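Local coordinates for pathogenicity island protein (Staphylococcus aureus subsp. aureus, PDB 3HL6), which is of unknown function but is encoded on a staphylococcal pathogenicity island and forms an assembly of two alpha/beta chains, at residues Asn8-Glu11 against Gly15-Leu18; Arg19-Leu24 against Tyr46-Ser51; Asp40-Val45 against Asn167-Glu172; Ser55-Lys60 against Met158-Ala163; Gln66-Ala71 against Ala154-Leu159. All blocks are in the same frame, centred on the assembly; numbering follows the deposited sequence.

Interaction 1: Asn8-Glu11 against Gly15-Leu18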
# COMPACT_ATOMS: atom_id res chain seq x y z
N ASN B 8 -15.42 1.98 -2.13
CA ASN B 8 -14.22 1.29 -1.70
C ASN B 8 -13.81 0.11 -2.56
O ASN B 8 -14.60 -0.79 -2.81
CB ASN B 8 -14.43 0.79 -0.27
CG ASN B 8 -13.75 1.68 0.75
OD1 ASN B 8 -12.52 1.65 0.89
ND2 ASN B 8 -14.54 2.49 1.46
N GLU B 9 -12.56 0.10 -3.00
CA GLU B 9 -12.05 -1.00 -3.83
C GLU B 9 -11.04 -1.92 -3.12
O GLU B 9 -10.54 -2.86 -3.73
CB GLU B 9 -11.48 -0.48 -5.16
CG GLU B 9 -12.29 0.63 -5.78
CD GLU B 9 -11.49 1.46 -6.78
OE1 GLU B 9 -10.23 1.39 -6.79
OE2 GLU B 9 -12.15 2.20 -7.54
N PHE B 10 -10.76 -1.66 -1.85
CA PHE B 10 -9.83 -2.51 -1.13
C PHE B 10 -10.32 -2.74 0.26
O PHE B 10 -11.23 -2.09 0.72
CB PHE B 10 -8.43 -1.88 -1.04
CG PHE B 10 -7.86 -1.49 -2.36
CD1 PHE B 10 -7.07 -2.36 -3.06
CD2 PHE B 10 -8.12 -0.26 -2.91
CE1 PHE B 10 -6.54 -2.01 -4.27
CE2 PHE B 10 -7.59 0.10 -4.13
CZ PHE B 10 -6.79 -0.77 -4.81
N GLU B 11 -9.67 -3.66 0.94
CA GLU B 11 -9.99 -3.90 2.31
C GLU B 11 -9.69 -2.69 3.20
O GLU B 11 -10.31 -2.53 4.25
CB GLU B 11 -9.21 -5.13 2.77
CG GLU B 11 -9.33 -5.40 4.23
CD GLU B 11 -8.72 -6.75 4.62
OE1 GLU B 11 -8.35 -7.55 3.71
OE2 GLU B 11 -8.62 -6.99 5.86
N GLY B 15 -5.62 2.02 1.16
CA GLY B 15 -5.47 1.53 -0.22
C GLY B 15 -6.28 2.21 -1.33
O GLY B 15 -5.74 2.49 -2.40
N THR B 16 -7.58 2.44 -1.11
CA THR B 16 -8.43 3.09 -2.11
C THR B 16 -7.89 4.50 -2.26
O THR B 16 -7.81 5.03 -3.35
CB THR B 16 -9.93 3.18 -1.64
OG1 THR B 16 -10.49 1.88 -1.44
CG2 THR B 16 -10.78 3.94 -2.65
N LEU B 17 -7.50 5.11 -1.16
CA LEU B 17 -6.91 6.45 -1.19
C LEU B 17 -5.56 6.51 -1.93
O LEU B 17 -5.32 7.47 -2.67
CB LEU B 17 -6.72 6.98 0.22
CG LEU B 17 -7.98 7.45 0.92
CD1 LEU B 17 -7.67 7.71 2.40
CD2 LEU B 17 -8.52 8.72 0.23
N LEU B 18 -4.71 5.51 -1.74
CA LEU B 18 -3.42 5.48 -2.43
C LEU B 18 -3.66 5.37 -3.93
O LEU B 18 -3.01 6.03 -4.72
CB LEU B 18 -2.53 4.31 -1.93
CG LEU B 18 -1.04 4.24 -2.36
CD1 LEU B 18 -0.34 5.50 -1.95
CD2 LEU B 18 -0.27 3.00 -1.79
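Thr-16 and Gly-15, in the opening turns of helix 13-30, receive the loop that leads in from strand 4-6. Strand 4-6 and its parallel neighbour 33-37 flank this helix in a beta-alpha-beta unit, and the contact folds the first connection of that unit back on its own helix.

The polar part is centred on one buried hydroxyl. Thr-16 OG1 donates to Asn-8 OD1 over 3.1 Å and accepts the backbone N-H of Glu-9, with N to OG1 also 3.1 Å. The amide carbonyl of Asn-8 is approached from above its plane, 39° out of it. With OG1 anti to the carbonyl carbon (chi1 -62°), the hydroxyl leans over the loop, and its two bonds tie down consecutive loop residues. The carboxylate of Glu-9 takes no part here, being engaged by Arg-19 and Tyr-20 one turn further along the helix.

The apolar part belongs to Phe-10. Its ring lies obliquely against the peptide joining Gly-15 to Thr-16, with CD2 3.3 Å from Thr-16 N. Gly-15 has no side chain in the way, and CE2 comes within 3.5 Å of Gly-15 O. Glu-84 of the second subunit also packs on Phe-10. The two kinds of contact meet where Thr-16 OG1 lies in the plane of the ring, at its edge, 3.5 Å from Phe-10 CD2.

Interaction 2: Arg19-Leu24 against Tyr46-Ser51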
# COMPACT_ATOMS: atom_id res chain seq x y z
N ARG B 19 -4.64 4.56 -4.31
CA ARG B 19 -4.91 4.37 -5.73
C ARG B 19 -5.47 5.62 -6.42
O ARG B 19 -5.17 5.92 -7.58
CB ARG B 19 -5.89 3.22 -5.96
CG ARG B 19 -6.03 2.95 -7.43
CD ARG B 19 -7.10 2.00 -7.76
NE ARG B 19 -7.23 1.94 -9.21
CZ ARG B 19 -8.29 2.39 -9.89
NH1 ARG B 19 -9.33 2.91 -9.26
NH2 ARG B 19 -8.29 2.29 -11.22
N TYR B 20 -6.33 6.34 -5.73
CA TYR B 20 -6.88 7.52 -6.36
C TYR B 20 -5.83 8.60 -6.32
O TYR B 20 -5.73 9.39 -7.23
CB TYR B 20 -8.25 7.91 -5.76
CG TYR B 20 -9.33 7.05 -6.39
CD1 TYR B 20 -9.99 7.47 -7.55
CD2 TYR B 20 -9.64 5.79 -5.89
CE1 TYR B 20 -10.95 6.67 -8.17
CE2 TYR B 20 -10.61 4.97 -6.50
CZ TYR B 20 -11.25 5.42 -7.66
OH TYR B 20 -12.21 4.64 -8.29
N TYR B 21 -5.00 8.61 -5.28
CA TYR B 21 -4.01 9.66 -5.16
C TYR B 21 -3.07 9.67 -6.35
O TYR B 21 -2.83 10.70 -6.97
CB TYR B 21 -3.21 9.54 -3.87
CG TYR B 21 -2.09 10.54 -3.82
CD1 TYR B 21 -0.76 10.13 -3.82
CD2 TYR B 21 -2.35 11.90 -3.80
CE1 TYR B 21 0.26 11.03 -3.78
CE2 TYR B 21 -1.34 12.80 -3.77
CZ TYR B 21 -0.02 12.34 -3.76
OH TYR B 21 1.03 13.22 -3.73
N THR B 22 -2.54 8.51 -6.68
CA THR B 22 -1.75 8.42 -7.87
C THR B 22 -2.64 8.66 -9.09
O THR B 22 -2.28 9.41 -9.99
CB THR B 22 -1.10 7.06 -7.96
OG1 THR B 22 -2.13 6.07 -8.11
CG2 THR B 22 -0.29 6.79 -6.70
N GLY B 23 -3.79 8.03 -9.12
CA GLY B 23 -4.75 8.29 -10.19
C GLY B 23 -4.93 9.76 -10.54
O GLY B 23 -4.89 10.13 -11.71
N LEU B 24 -5.13 10.60 -9.53
CA LEU B 24 -5.59 11.97 -9.74
C LEU B 24 -4.46 13.00 -9.68
O LEU B 24 -4.71 14.21 -9.76
CB LEU B 24 -6.67 12.32 -8.74
CG LEU B 24 -7.96 11.57 -9.05
CD1 LEU B 24 -8.92 11.61 -7.86
CD2 LEU B 24 -8.59 12.13 -10.32
N TYR B 46 -12.05 14.56 1.42
CA TYR B 46 -10.69 14.47 0.86
C TYR B 46 -10.51 15.43 -0.30
O TYR B 46 -11.36 15.52 -1.17
CB TYR B 46 -10.37 13.06 0.36
CG TYR B 46 -10.63 11.97 1.38
CD1 TYR B 46 -11.90 11.39 1.48
CD2 TYR B 46 -9.62 11.53 2.24
CE1 TYR B 46 -12.14 10.39 2.40
CE2 TYR B 46 -9.86 10.53 3.17
CZ TYR B 46 -11.13 9.97 3.25
OH TYR B 46 -11.40 8.97 4.16
N VAL B 47 -9.38 16.12 -0.32
CA VAL B 47 -9.10 17.05 -1.38
C VAL B 47 -7.74 16.74 -1.98
O VAL B 47 -6.75 16.55 -1.26
CB VAL B 47 -9.14 18.49 -0.85
CG1 VAL B 47 -8.51 19.44 -1.84
CG2 VAL B 47 -10.59 18.91 -0.53
N MET B 48 -7.70 16.67 -3.31
CA MET B 48 -6.45 16.57 -4.05
C MET B 48 -6.18 17.92 -4.64
O MET B 48 -6.87 18.34 -5.54
CB MET B 48 -6.60 15.60 -5.20
CG MET B 48 -6.70 14.16 -4.81
SD MET B 48 -5.05 13.43 -4.80
CE MET B 48 -4.25 14.23 -6.18
N MET B 49 -5.16 18.60 -4.18
CA MET B 49 -4.85 19.87 -4.76
C MET B 49 -3.35 19.99 -4.95
O MET B 49 -2.58 19.82 -4.02
CB MET B 49 -5.38 20.97 -3.86
CG MET B 49 -5.19 22.37 -4.38
SD MET B 49 -6.14 23.53 -3.38
CE MET B 49 -7.67 22.63 -3.16
N ASN B 50 -2.92 20.26 -6.17
CA ASN B 50 -1.54 20.59 -6.42
C ASN B 50 -0.68 19.42 -6.05
O ASN B 50 0.29 19.57 -5.32
CB ASN B 50 -1.14 21.80 -5.59
CG ASN B 50 -1.30 23.10 -6.36
OD1 ASN B 50 -0.60 23.35 -7.33
ND2 ASN B 50 -2.23 23.93 -5.92
N SER B 51 -1.08 18.24 -6.52
CA SER B 51 -0.38 16.99 -6.22
C SER B 51 -0.34 16.52 -4.74
O SER B 51 0.42 15.61 -4.40
CB SER B 51 1.05 17.03 -6.81
OG SER B 51 1.84 18.03 -6.19
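A Met-aromatic contact between Tyr-21 of helix 13-30 and Met-48 of strand 44-49 joins this helix to the mixed five-stranded sheet. It lies near the tip of the beta-hairpin formed by strands 44-49 and 52-57, a place where helix-on-sheet packing gives way to the turn.

The sulfur approaches the tyrosine at its rim. Met-48 SD is 4.6 Å from the centroid of the Tyr-21 ring and 77° off the ring normal, with CD2 of Tyr-21 the nearest ring atom at 3.3 Å. The two side chains cross at about a right angle. Tyr-21 CG stands anti to its backbone N (chi1 174°), which sends the ring out from the helix to the hairpin. The methionine chain, by contrast, is bent at chi2 and chi3, and the second bend folds its methyl back toward the helix. There Met-48 CE rests against Leu-24, 4.0 Å from CB and 3.6 Å from the carbonyl O.

Ser-51, in the hairpin turn, gives the contact its polar end. Its conformation, like that of Asn-50, has positive phi, and the turn is further tied to the helix by Ser-28, whose OG accepts from Ser-51 N. Elsewhere on the helix, Thr-22 packs on Thr-22 of the second subunit, so the helix lies between its own sheet and the dimer partner. Tyr-21 OH donates to Ser-51 O at 2.6 Å, although the placing of this hydroxyl is less certain than the rest, and the acceptor lies close to the plane of the phenol ring.

Interaction 3: Asp40-Val45 against Asn167-Glu172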
# COMPACT_ATOMS: atom_id res chain seq x y z
N ASP B 40 -17.41 5.81 5.17
CA ASP B 40 -16.18 6.11 5.87
C ASP B 40 -16.53 6.30 7.32
O ASP B 40 -17.20 7.28 7.65
CB ASP B 40 -15.65 7.43 5.33
CG ASP B 40 -14.28 7.81 5.87
OD1 ASP B 40 -13.79 7.16 6.83
OD2 ASP B 40 -13.70 8.77 5.32
N PRO B 41 -16.06 5.42 8.21
CA PRO B 41 -16.54 5.61 9.56
C PRO B 41 -16.04 6.91 10.18
O PRO B 41 -16.46 7.26 11.26
CB PRO B 41 -15.99 4.40 10.31
CG PRO B 41 -14.81 3.96 9.56
CD PRO B 41 -15.08 4.33 8.11
N PHE B 42 -15.14 7.63 9.50
CA PHE B 42 -14.50 8.79 10.09
C PHE B 42 -14.96 9.99 9.33
O PHE B 42 -14.67 11.12 9.71
CB PHE B 42 -12.96 8.71 9.94
CG PHE B 42 -12.27 8.00 11.07
CD1 PHE B 42 -12.02 8.64 12.26
CD2 PHE B 42 -11.86 6.70 10.92
CE1 PHE B 42 -11.37 8.00 13.29
CE2 PHE B 42 -11.20 6.03 11.95
CZ PHE B 42 -10.96 6.68 13.14
N ASP B 43 -15.66 9.72 8.22
CA ASP B 43 -16.46 10.72 7.56
C ASP B 43 -15.61 11.88 7.05
O ASP B 43 -15.91 13.05 7.30
CB ASP B 43 -17.46 11.25 8.55
CG ASP B 43 -18.72 11.73 7.90
OD1 ASP B 43 -18.71 11.97 6.67
OD2 ASP B 43 -19.71 11.86 8.65
N MET B 44 -14.56 11.56 6.32
CA MET B 44 -13.60 12.59 5.97
C MET B 44 -14.00 13.20 4.65
O MET B 44 -14.58 12.52 3.79
CB MET B 44 -12.19 12.00 5.88
CG MET B 44 -11.60 11.61 7.22
SD MET B 44 -10.14 10.57 6.99
CE MET B 44 -9.64 10.21 8.67
N VAL B 45 -13.68 14.47 4.48
CA VAL B 45 -13.68 15.10 3.16
C VAL B 45 -12.24 15.13 2.61
O VAL B 45 -11.32 15.64 3.25
CB VAL B 45 -14.26 16.53 3.27
CG1 VAL B 45 -14.14 17.30 1.94
CG2 VAL B 45 -15.71 16.47 3.74
N ASN B 167 -10.61 -0.25 10.35
CA ASN B 167 -12.00 -0.58 10.04
C ASN B 167 -12.82 -0.72 11.31
O ASN B 167 -12.37 -1.34 12.28
CB ASN B 167 -12.11 -1.83 9.15
CG ASN B 167 -11.49 -1.63 7.76
OD1 ASN B 167 -11.35 -0.50 7.28
ND2 ASN B 167 -11.13 -2.72 7.13
N GLU B 168 -14.00 -0.12 11.31
CA GLU B 168 -14.90 -0.12 12.47
C GLU B 168 -14.27 0.42 13.75
O GLU B 168 -14.19 -0.28 14.75
CB GLU B 168 -15.46 -1.53 12.72
CG GLU B 168 -16.36 -2.03 11.61
CD GLU B 168 -16.82 -3.45 11.86
OE1 GLU B 168 -16.23 -4.11 12.75
OE2 GLU B 168 -17.77 -3.91 11.18
N PRO B 169 -13.84 1.69 13.73
CA PRO B 169 -13.25 2.21 14.95
C PRO B 169 -14.29 2.44 16.05
O PRO B 169 -15.38 2.98 15.81
CB PRO B 169 -12.66 3.55 14.51
CG PRO B 169 -13.52 3.96 13.34
CD PRO B 169 -13.87 2.68 12.64
N VAL B 170 -13.91 2.03 17.25
CA VAL B 170 -14.56 2.40 18.50
C VAL B 170 -14.85 3.90 18.55
O VAL B 170 -14.08 4.70 18.03
CB VAL B 170 -13.61 2.00 19.64
CG1 VAL B 170 -14.20 2.36 21.00
CG2 VAL B 170 -13.26 0.49 19.55
N PRO B 171 -15.98 4.30 19.16
CA PRO B 171 -16.44 5.69 18.98
C PRO B 171 -15.43 6.70 19.50
O PRO B 171 -15.48 7.87 19.13
CB PRO B 171 -17.70 5.75 19.83
CG PRO B 171 -18.14 4.32 19.99
CD PRO B 171 -16.89 3.53 20.04
N GLU B 172 -14.52 6.24 20.35
CA GLU B 172 -13.57 7.12 21.03
C GLU B 172 -12.41 7.56 20.14
O GLU B 172 -11.79 8.59 20.37
CB GLU B 172 -13.03 6.44 22.30
CG GLU B 172 -14.08 6.25 23.41
CD GLU B 172 -14.39 4.79 23.68
OE1 GLU B 172 -14.24 3.96 22.77
OE2 GLU B 172 -14.78 4.45 24.82
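Pro-169 fits against two neighbouring residues, Pro-41 and Phe-42, and this small apolar patch is the tight part of the contact. Its ring atoms divide the work. CD meets Pro-41, 3.5 Å from CG and 3.6 Å from CB, the two proline side chains crossing at about a right angle. Pro-169 CG reaches the aromatic ring instead, 3.4 Å from Phe-42 CE2, approaching it obliquely.

Both partners are presented by a type I beta turn running from Asp-40 to Asp-43, just ahead of strand 44-49. The turn is reinforced from inside by the buried carboxylate of Asp-40. OD1 accepts from Phe-42 N at 3.0 Å, which makes an Asx turn, and OD2 accepts from Met-44 N at 3.1 Å. OD2 also bonds to Tyr-46 OH, anchoring the turn to the strand it precedes.

Away from the prolines the packing soon thins. The CB atoms of exposed Asn-167 and Glu-168 point away from the turn, and Asn-167 ND2 bonds instead to Glu-11 O. Asp-43 at the turn's end is exposed as well. After Pro-169 the chain leaves the turn, Val-170 taking the N-cap position of helix 171-184.

Interaction 4: Ser55-Lys60 against Met158-Ala163; sequences SHVYIK and MLYQLA
Tyr-160 meets Ser-55, His-56 and Val-57 in a buried helix-on-sheet contact: residues 158-163 of helix 152-163 run at 81° to residues 55-57 of strand 52-57, the axes of these short segments passing 9.5 Å apart. Tyr-160 makes all the close contacts between the two segments.

Along the helix, Leu-159 comes first and turns to helix 100-109, tying the element to the next layer of the fold. Tyr-160 follows and points at the strand, its phenol reaching edge-on to it. The ring begins with its edge against Ser-55, whose OG lies near the ring plane, 3.1 Å from Tyr-160 CD1 and 3.4 Å from CE1. Further out, His-56 contributes mainly backbone, CA standing 3.5 Å from the hydroxyl oxygen, while its imidazole is held by Ser-67. At its end, Tyr-160 OH accepts from Val-57 N over 3.0 Å in a nearly straight bond (168°), with the nitrogen in the plane of the ring; the modelled position of this oxygen is somewhat uncertain. Both methyls of Val-57 come up on one side of the oxygen, CG1 and CG2 each 3.8 Å from Tyr-160 OH. Phe-68 stacks on the same tyrosine ring. Gln-161 then sends NE2 to the carbonyl of Leu-70 on the neighbouring strand. Ala-163 closes the helix against Met-44 and Phe-42, and its carbonyl O accepts a hydrogen bond from Arg-13 NH2.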
# COMPACT_ATOMS: atom_id res chain seq x y z
N SER B 55 -7.22 15.99 4.11
CA SER B 55 -8.36 15.35 4.68
C SER B 55 -8.76 16.04 5.98
O SER B 55 -7.90 16.56 6.70
CB SER B 55 -8.05 13.89 4.93
OG SER B 55 -8.84 13.44 5.99
N HIS B 56 -10.06 16.09 6.25
CA HIS B 56 -10.55 16.57 7.53
C HIS B 56 -11.87 15.88 7.79
O HIS B 56 -12.69 15.73 6.88
CB HIS B 56 -10.69 18.11 7.57
CG HIS B 56 -11.85 18.63 6.79
ND1 HIS B 56 -11.72 19.15 5.52
CD2 HIS B 56 -13.17 18.69 7.09
CE1 HIS B 56 -12.91 19.50 5.06
NE2 HIS B 56 -13.81 19.23 5.99
N VAL B 57 -12.05 15.41 9.01
CA VAL B 57 -13.35 14.85 9.34
C VAL B 57 -14.33 15.99 9.24
O VAL B 57 -13.99 17.16 9.45
CB VAL B 57 -13.43 14.21 10.75
CG1 VAL B 57 -12.38 13.12 10.90
CG2 VAL B 57 -13.28 15.26 11.83
N TYR B 58 -15.55 15.65 8.90
CA TYR B 58 -16.52 16.66 8.60
C TYR B 58 -17.14 17.14 9.92
O TYR B 58 -17.57 16.33 10.73
CB TYR B 58 -17.50 16.09 7.60
CG TYR B 58 -18.88 16.66 7.68
CD1 TYR B 58 -19.23 17.76 6.91
CD2 TYR B 58 -19.83 16.09 8.51
CE1 TYR B 58 -20.49 18.29 6.97
CE2 TYR B 58 -21.09 16.61 8.57
CZ TYR B 58 -21.42 17.71 7.80
OH TYR B 58 -22.68 18.21 7.88
N ILE B 59 -17.10 18.44 10.16
CA ILE B 59 -17.77 19.03 11.33
C ILE B 59 -18.90 19.96 10.90
O ILE B 59 -18.70 20.92 10.13
CB ILE B 59 -16.80 19.84 12.23
CG1 ILE B 59 -15.37 19.25 12.23
CG2 ILE B 59 -17.40 20.02 13.64
CD1 ILE B 59 -15.14 18.13 13.19
N LYS B 60 -20.11 19.67 11.41
CA LYS B 60 -21.34 20.33 10.93
C LYS B 60 -21.43 21.79 11.39
O LYS B 60 -21.59 22.70 10.56
CB LYS B 60 -22.57 19.55 11.41
CG LYS B 60 -22.53 19.22 12.91
CD LYS B 60 -21.36 18.22 13.21
CE LYS B 60 -20.98 18.33 14.71
NZ LYS B 60 -20.77 19.77 15.09
N MET B 158 -0.76 12.86 11.30
CA MET B 158 -0.42 11.49 11.55
C MET B 158 -1.59 10.66 12.15
O MET B 158 -1.81 9.54 11.76
CB MET B 158 0.83 11.45 12.42
CG MET B 158 1.46 10.12 12.41
SD MET B 158 1.39 9.53 14.09
CE MET B 158 3.14 9.05 14.31
N LEU B 159 -2.34 11.25 13.08
CA LEU B 159 -3.65 10.71 13.47
C LEU B 159 -4.53 10.45 12.25
O LEU B 159 -5.09 9.38 12.10
CB LEU B 159 -4.37 11.64 14.46
CG LEU B 159 -3.77 11.66 15.88
CD1 LEU B 159 -4.35 12.79 16.69
CD2 LEU B 159 -4.00 10.33 16.55
N TYR B 160 -4.62 11.42 11.36
CA TYR B 160 -5.38 11.16 10.15
C TYR B 160 -4.89 9.94 9.38
O TYR B 160 -5.69 9.20 8.86
CB TYR B 160 -5.44 12.38 9.25
CG TYR B 160 -6.55 13.28 9.64
CD1 TYR B 160 -7.74 13.31 8.92
CD2 TYR B 160 -6.45 14.08 10.75
CE1 TYR B 160 -8.78 14.13 9.28
CE2 TYR B 160 -7.46 14.91 11.12
CZ TYR B 160 -8.64 14.93 10.39
OH TYR B 160 -9.66 15.78 10.79
N GLN B 161 -3.59 9.73 9.31
CA GLN B 161 -3.03 8.65 8.50
C GLN B 161 -3.35 7.28 9.09
O GLN B 161 -3.76 6.37 8.38
CB GLN B 161 -1.52 8.82 8.33
CG GLN B 161 -1.15 10.00 7.43
CD GLN B 161 0.35 10.36 7.47
OE1 GLN B 161 1.03 10.15 8.47
NE2 GLN B 161 0.85 10.86 6.38
N LEU B 162 -3.15 7.15 10.40
CA LEU B 162 -3.64 5.99 11.14
C LEU B 162 -5.13 5.74 10.86
O LEU B 162 -5.52 4.60 10.57
CB LEU B 162 -3.39 6.19 12.63
CG LEU B 162 -1.90 6.27 12.92
CD1 LEU B 162 -1.59 6.65 14.36
CD2 LEU B 162 -1.30 4.91 12.58
N ALA B 163 -5.94 6.79 10.89
CA ALA B 163 -7.39 6.61 10.82
C ALA B 163 -7.80 5.88 9.53
O ALA B 163 -8.76 5.09 9.54
CB ALA B 163 -8.15 7.94 10.96

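Interaction 5: Gln66-Ala71 against Ala154-Leu159; sequences QSFELA and ANIEML
The most distinctive feature here is a helix carboxylate, that of Glu-157, which accepts a strand N-H, with Glu-69 N to Glu-157 OE2 at 3.3 Å. The bond is long and moderately bent (152°), and the nitrogen stands above the carboxylate plane. The side chain that makes it is extended beyond CG and reaches across to the strand, with Glu-157 OE2 3.4 Å from Glu-69 CB. Glu-69 carries a carboxylate of its own, which leads away toward a weak bond with Ser-72. The two acids still come within 4.9 Å of each other, OE2 to OE2, a proximity of like charges that could somewhat favour protonation of one of them.

Beside this polar reach sits an apolar one. Ile-156 lays its CG2 methyl over one face of the Phe-68 ring, 3.6 Å from the centroid and 18° off the normal, a CH-pi contact. The methyl gets there because CG2, and not CG1, is the branch anti to the backbone N. Glu-157 joins in with its aliphatic part, CG lying 3.7 Å from Phe-68 CB, near the plane of the ring at its edge. Val-180 and Val-184 of helix 171-184 continue the apolar packing around Ile-156.

Strand 68-71, with a classic beta bulge where Leu-70 and Ala-71 both face Leu-53, is an outermost strand of the mixed sheet within this chain; residues 154-159 of helix 152-163 run at 49° to it, a helix-on-sheet layer of an alpha/beta fold.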
# COMPACT_ATOMS: atom_id res chain seq x y z
N GLN B 66 -8.95 24.71 7.70
CA GLN B 66 -7.71 23.99 7.92
C GLN B 66 -7.93 22.49 7.66
O GLN B 66 -8.68 21.83 8.37
CB GLN B 66 -7.23 24.24 9.35
CG GLN B 66 -5.98 23.50 9.74
CD GLN B 66 -4.73 24.07 9.10
OE1 GLN B 66 -4.46 23.84 7.92
NE2 GLN B 66 -3.95 24.81 9.87
N SER B 67 -7.30 21.96 6.62
CA SER B 67 -7.24 20.52 6.41
C SER B 67 -5.86 19.92 6.76
O SER B 67 -4.97 20.65 7.18
CB SER B 67 -7.60 20.18 4.98
OG SER B 67 -8.79 19.44 4.96
N PHE B 68 -5.70 18.61 6.58
CA PHE B 68 -4.48 17.93 7.00
C PHE B 68 -3.94 17.05 5.90
O PHE B 68 -4.67 16.27 5.31
CB PHE B 68 -4.73 17.13 8.28
CG PHE B 68 -5.42 17.94 9.33
CD1 PHE B 68 -4.67 18.69 10.23
CD2 PHE B 68 -6.82 18.01 9.36
CE1 PHE B 68 -5.31 19.48 11.16
CE2 PHE B 68 -7.48 18.78 10.29
CZ PHE B 68 -6.74 19.52 11.20
N GLU B 69 -2.65 17.21 5.62
CA GLU B 69 -1.99 16.49 4.57
C GLU B 69 -1.92 14.99 4.83
O GLU B 69 -1.36 14.56 5.84
CB GLU B 69 -0.56 17.04 4.41
CG GLU B 69 0.30 16.21 3.47
CD GLU B 69 1.51 16.96 2.98
OE1 GLU B 69 2.53 16.29 2.65
OE2 GLU B 69 1.43 18.21 2.93
N LEU B 70 -2.43 14.20 3.90
CA LEU B 70 -2.31 12.74 3.97
C LEU B 70 -1.11 12.23 3.21
O LEU B 70 -0.56 11.19 3.57
CB LEU B 70 -3.53 12.07 3.36
CG LEU B 70 -4.79 11.96 4.21
CD1 LEU B 70 -5.69 10.90 3.56
CD2 LEU B 70 -4.49 11.62 5.66
N ALA B 71 -0.74 12.94 2.15
CA ALA B 71 0.23 12.44 1.18
C ALA B 71 0.83 13.55 0.32
O ALA B 71 0.14 14.49 -0.08
CB ALA B 71 -0.39 11.36 0.33
N ALA B 154 1.29 18.46 12.68
CA ALA B 154 2.01 17.24 12.32
C ALA B 154 1.39 16.05 13.02
O ALA B 154 1.18 15.01 12.44
CB ALA B 154 3.48 17.36 12.72
N ASN B 155 1.13 16.22 14.30
CA ASN B 155 0.46 15.21 15.09
C ASN B 155 -0.92 14.80 14.54
O ASN B 155 -1.20 13.62 14.36
CB ASN B 155 0.32 15.75 16.51
CG ASN B 155 1.47 15.37 17.36
OD1 ASN B 155 1.71 14.18 17.54
ND2 ASN B 155 2.23 16.37 17.87
N ILE B 156 -1.75 15.78 14.28
CA ILE B 156 -3.06 15.53 13.71
C ILE B 156 -2.96 14.81 12.35
O ILE B 156 -3.73 13.88 12.06
CB ILE B 156 -3.90 16.80 13.64
CG1 ILE B 156 -4.22 17.24 15.07
CG2 ILE B 156 -5.19 16.54 12.92
CD1 ILE B 156 -4.69 18.66 15.21
N GLU B 157 -1.96 15.21 11.57
CA GLU B 157 -1.83 14.66 10.22
C GLU B 157 -1.59 13.19 10.34
O GLU B 157 -2.17 12.36 9.64
CB GLU B 157 -0.72 15.35 9.43
CG GLU B 157 -1.10 16.74 8.97
CD GLU B 157 0.02 17.45 8.22
OE1 GLU B 157 1.18 17.02 8.33
OE2 GLU B 157 -0.28 18.44 7.50
N MET B 158 -0.76 12.86 11.30
CA MET B 158 -0.42 11.49 11.55
C MET B 158 -1.59 10.66 12.15
O MET B 158 -1.81 9.54 11.76
CB MET B 158 0.83 11.45 12.42
CG MET B 158 1.46 10.12 12.41
SD MET B 158 1.39 9.53 14.09
CE MET B 158 3.14 9.05 14.31
N LEU B 159 -2.34 11.25 13.08
CA LEU B 159 -3.65 10.71 13.47
C LEU B 159 -4.53 10.45 12.25
O LEU B 159 -5.09 9.38 12.10
CB LEU B 159 -4.37 11.64 14.46
CG LEU B 159 -3.77 11.66 15.88
CD1 LEU B 159 -4.35 12.79 16.69
CD2 LEU B 159 -4.00 10.33 16.55

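Overall arrangement
The five contacts illustrate how chemistry follows place in a single alpha/beta fold. Interactions 4 and 5 lie nearest the chain centre and share helix 152-163, which touches neighbouring strands 52-57 and 68-71; there aromatic rings dominate, and each contact adds one side-chain acceptor for a strand N-H. Interactions 1 and 2 share helix 13-30 some 17 to 18 Å from the centre, where both touch the second subunit, and mix hydroxyl bonds with aromatic packing. Interaction 3 is a partly exposed, proline-rich patch in the turn leading into strand 44-49, the strand interaction 2 also uses. Hydrogen bonds from side chains connect interaction 3 to both interaction 1 and interaction 2.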